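Local coordinates for positive phenol-degradative gene regulator (Ralstonia sp. E2, PDB 5FRY), which senses phenols through this N-terminal domain and activates transcription of phenol-degradation genes, as a member of the ATPase family of enhancer-binding proteins, at the interface of chains A and B. Numbering follows the deposited sequence. Chains: chain A/B, Positive phenol-degradative gene regulator.

The interface of chains A and B. Residues chain A 23, 25, 32, 41, 104; chain B 23, 25, 32, 41, 104.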
ATOM      1  N   LEU A  23      16.212   3.699   4.281  1.00 41.11           N
ATOM      2  CA  LEU A  23      14.945   3.239   4.833  1.00 40.62           C
ATOM      3  C   LEU A  23      14.980   3.445   6.337  1.00 39.72           C
ATOM      4  O   LEU A  23      15.791   2.842   7.038  1.00 44.69           O
ATOM      5  CB  LEU A  23      14.685   1.778   4.481  1.00 35.61           C
ATOM      6  CG  LEU A  23      13.330   1.166   4.821  1.00 37.97           C
ATOM      7  CD1 LEU A  23      12.214   2.127   4.483  1.00 35.98           C
ATOM      8  CD2 LEU A  23      13.171  -0.124   4.040  1.00 38.35           C
ATOM      9  N   PHE A  25      12.838   3.413   9.784  1.00 42.39           N
ATOM     10  CA  PHE A  25      11.674   3.024  10.557  1.00 41.23           C
ATOM     11  C   PHE A  25      11.617   3.786  11.861  1.00 44.33           C
ATOM     12  O   PHE A  25      12.445   3.586  12.742  1.00 48.37           O
ATOM     13  CB  PHE A  25      11.701   1.537  10.847  1.00 38.42           C
ATOM     14  CG  PHE A  25      11.316   0.682   9.686  1.00 42.28           C
ATOM     15  CD1 PHE A  25      12.245   0.349   8.713  1.00 42.95           C
ATOM     16  CD2 PHE A  25      10.031   0.175   9.581  1.00 40.14           C
ATOM     17  CE1 PHE A  25      11.892  -0.453   7.644  1.00 46.31           C
ATOM     18  CE2 PHE A  25       9.674  -0.635   8.509  1.00 43.31           C
ATOM     19  CZ  PHE A  25      10.602  -0.948   7.546  1.00 43.68           C
ATOM     20  N   ILE A  32       7.275   5.775   8.430  1.00 34.05           N
ATOM     21  CA  ILE A  32       8.303   5.071   7.688  1.00 32.42           C
ATOM     22  C   ILE A  32       8.692   5.938   6.496  1.00 28.40           C
ATOM     23  O   ILE A  32       7.813   6.455   5.808  1.00 30.76           O
ATOM     24  CB  ILE A  32       7.833   3.703   7.165  1.00 29.46           C
ATOM     25  CG1 ILE A  32       7.296   2.819   8.302  1.00 32.13           C
ATOM     26  CG2 ILE A  32       8.958   3.000   6.422  1.00 29.35           C
ATOM     27  CD1 ILE A  32       6.787   1.513   7.809  1.00 30.34           C
ATOM     28  N   LEU A  41       3.325   0.332   5.301  1.00 21.08           N
ATOM     29  CA  LEU A  41       3.238  -1.118   5.051  1.00 25.36           C
ATOM     30  C   LEU A  41       1.784  -1.469   4.852  1.00 26.96           C
ATOM     31  O   LEU A  41       0.960  -1.198   5.731  1.00 25.19           O
ATOM     32  CB  LEU A  41       3.809  -1.925   6.218  1.00 29.22           C
ATOM     33  CG  LEU A  41       5.324  -1.919   6.437  1.00 27.10           C
ATOM     34  CD1 LEU A  41       5.640  -2.282   7.891  1.00 31.38           C
ATOM     35  CD2 LEU A  41       6.034  -2.850   5.476  1.00 29.73           C
ATOM     36  N   ILE A 104      13.258  -4.212  -2.187  1.00 35.69           N
ATOM     37  CA  ILE A 104      13.227  -3.744  -0.806  1.00 34.70           C
ATOM     38  C   ILE A 104      11.802  -3.486  -0.364  1.00 31.63           C
ATOM     39  O   ILE A 104      11.448  -3.716   0.791  1.00 32.92           O
ATOM     40  CB  ILE A 104      14.051  -2.464  -0.615  1.00 32.89           C
ATOM     41  CG1 ILE A 104      15.545  -2.782  -0.759  1.00 40.29           C
ATOM     42  CG2 ILE A 104      13.753  -1.826   0.749  1.00 32.28           C
ATOM     43  CD1 ILE A 104      16.448  -1.548  -0.910  1.00 42.24           C
TER
ATOM     44  N   LEU B  23       7.625  -8.639  12.215  1.00 36.59           N
ATOM     45  CA  LEU B  23       7.881  -8.036  10.912  1.00 33.34           C
ATOM     46  C   LEU B  23       9.198  -8.565  10.338  1.00 36.90           C
ATOM     47  O   LEU B  23      10.240  -8.437  10.973  1.00 44.18           O
ATOM     48  CB  LEU B  23       7.921  -6.516  11.034  1.00 38.02           C
ATOM     49  CG  LEU B  23       8.263  -5.688   9.795  1.00 37.30           C
ATOM     50  CD1 LEU B  23       7.208  -5.861   8.710  1.00 38.20           C
ATOM     51  CD2 LEU B  23       8.406  -4.230  10.192  1.00 42.87           C
ATOM     52  N   PHE B  25      11.840  -9.229   6.744  1.00 44.85           N
ATOM     53  CA  PHE B  25      12.197  -8.859   5.382  1.00 45.00           C
ATOM     54  C   PHE B  25      12.948  -9.980   4.679  1.00 48.89           C
ATOM     55  O   PHE B  25      14.120 -10.220   4.957  1.00 52.05           O
ATOM     56  CB  PHE B  25      13.024  -7.574   5.386  1.00 39.44           C
ATOM     57  CG  PHE B  25      12.242  -6.360   5.787  1.00 44.28           C
ATOM     58  CD1 PHE B  25      11.939  -6.128   7.118  1.00 48.62           C
ATOM     59  CD2 PHE B  25      11.802  -5.456   4.832  1.00 46.75           C
ATOM     60  CE1 PHE B  25      11.213  -5.010   7.493  1.00 47.63           C
ATOM     61  CE2 PHE B  25      11.071  -4.335   5.205  1.00 47.41           C
ATOM     62  CZ  PHE B  25      10.777  -4.120   6.530  1.00 47.10           C
ATOM     63  N   ILE B  32       8.123  -9.194   2.113  1.00 32.22           N
ATOM     64  CA  ILE B  32       8.015  -8.622   3.448  1.00 37.65           C
ATOM     65  C   ILE B  32       6.832  -9.307   4.115  1.00 29.47           C
ATOM     66  O   ILE B  32       5.750  -9.425   3.516  1.00 29.25           O
ATOM     67  CB  ILE B  32       7.789  -7.086   3.423  1.00 33.80           C
ATOM     68  CG1 ILE B  32       8.952  -6.354   2.744  1.00 34.83           C
ATOM     69  CG2 ILE B  32       7.537  -6.546   4.839  1.00 28.47           C
ATOM     70  CD1 ILE B  32       8.667  -4.869   2.455  1.00 28.32           C
ATOM     71  N   LEU B  41       5.804  -2.210   0.883  1.00 26.45           N
ATOM     72  CA  LEU B  41       6.041  -0.828   1.244  1.00 24.58           C
ATOM     73  C   LEU B  41       5.525  -0.000   0.091  1.00 22.60           C
ATOM     74  O   LEU B  41       5.975  -0.188  -1.036  1.00 23.34           O
ATOM     75  CB  LEU B  41       7.525  -0.565   1.488  1.00 25.00           C
ATOM     76  CG  LEU B  41       7.992  -0.956   2.893  1.00 30.44           C
ATOM     77  CD1 LEU B  41       9.493  -0.927   2.972  1.00 30.60           C
ATOM     78  CD2 LEU B  41       7.374  -0.020   3.954  1.00 30.65           C
ATOM     79  N   ILE B 104       3.398   0.531  13.748  1.00 29.60           N
ATOM     80  CA  ILE B 104       4.473  -0.174  13.051  1.00 30.28           C
ATOM     81  C   ILE B 104       4.317  -0.106  11.516  1.00 30.22           C
ATOM     82  O   ILE B 104       5.302  -0.067  10.783  1.00 32.74           O
ATOM     83  CB  ILE B 104       4.533  -1.646  13.502  1.00 33.50           C
ATOM     84  CG1 ILE B 104       4.965  -1.730  14.970  1.00 30.19           C
ATOM     85  CG2 ILE B 104       5.474  -2.467  12.608  1.00 35.92           C
ATOM     86  CD1 ILE B 104       4.669  -3.098  15.652  1.00 33.71           C
TER
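Strands 23-26, 31-34 and 37-43 of one chain meet the same strands of the other about a two-fold axis, and the C-terminal end of helix 97-104 (91-104 in chain B) closes each flank. A:Leu41 and B:Leu41 form an antiparallel beta bridge on the axis. Their side chains lie side by side, pointing toward Leu23 and Phe25 of both chains. CD2 of A:Leu41 presses on CD2 of B:Leu41 at 3.5 Å, a tight methyl contact. Leucine suits this place because its fork splits the work: CD1 of A:Leu41 points to CD1 of B:Leu23, 4.0 Å away and tip to tip, and lies 3.7 Å from the carbonyl O of B:Ile104. In A:Leu23, CG is anti to the backbone N (chi1 -172°), which brings its CD2 to 3.9 Å from CD1 of B:Leu41.

A:Phe25 and B:Phe25 also meet tip to tip, CZ to CZ at 3.3 Å, with their planes nearly perpendicular (about 80°), so they do not stack. A long, rigid ring can span from its own strand to the axis. The CG2 methyl of A:Ile32 lies 4.2 Å above one face of the A:Phe25 ring, toward the rim; the branched isoleucine thus supports the ring with one arm while its CD1 lies 3.7 Å from the carbonyl O of B:Ile104. In the twin contact CD1 of B:Ile32 is 3.4 Å from the carbonyl O of A:Ile104. No N or O in this patch comes within bonding distance of the other chain, so the side-chain contact is apolar; backbone bonds of the bridge would fall to neighbouring residues. The patch probably helps hold two phenol-sensing domains together as a dimer.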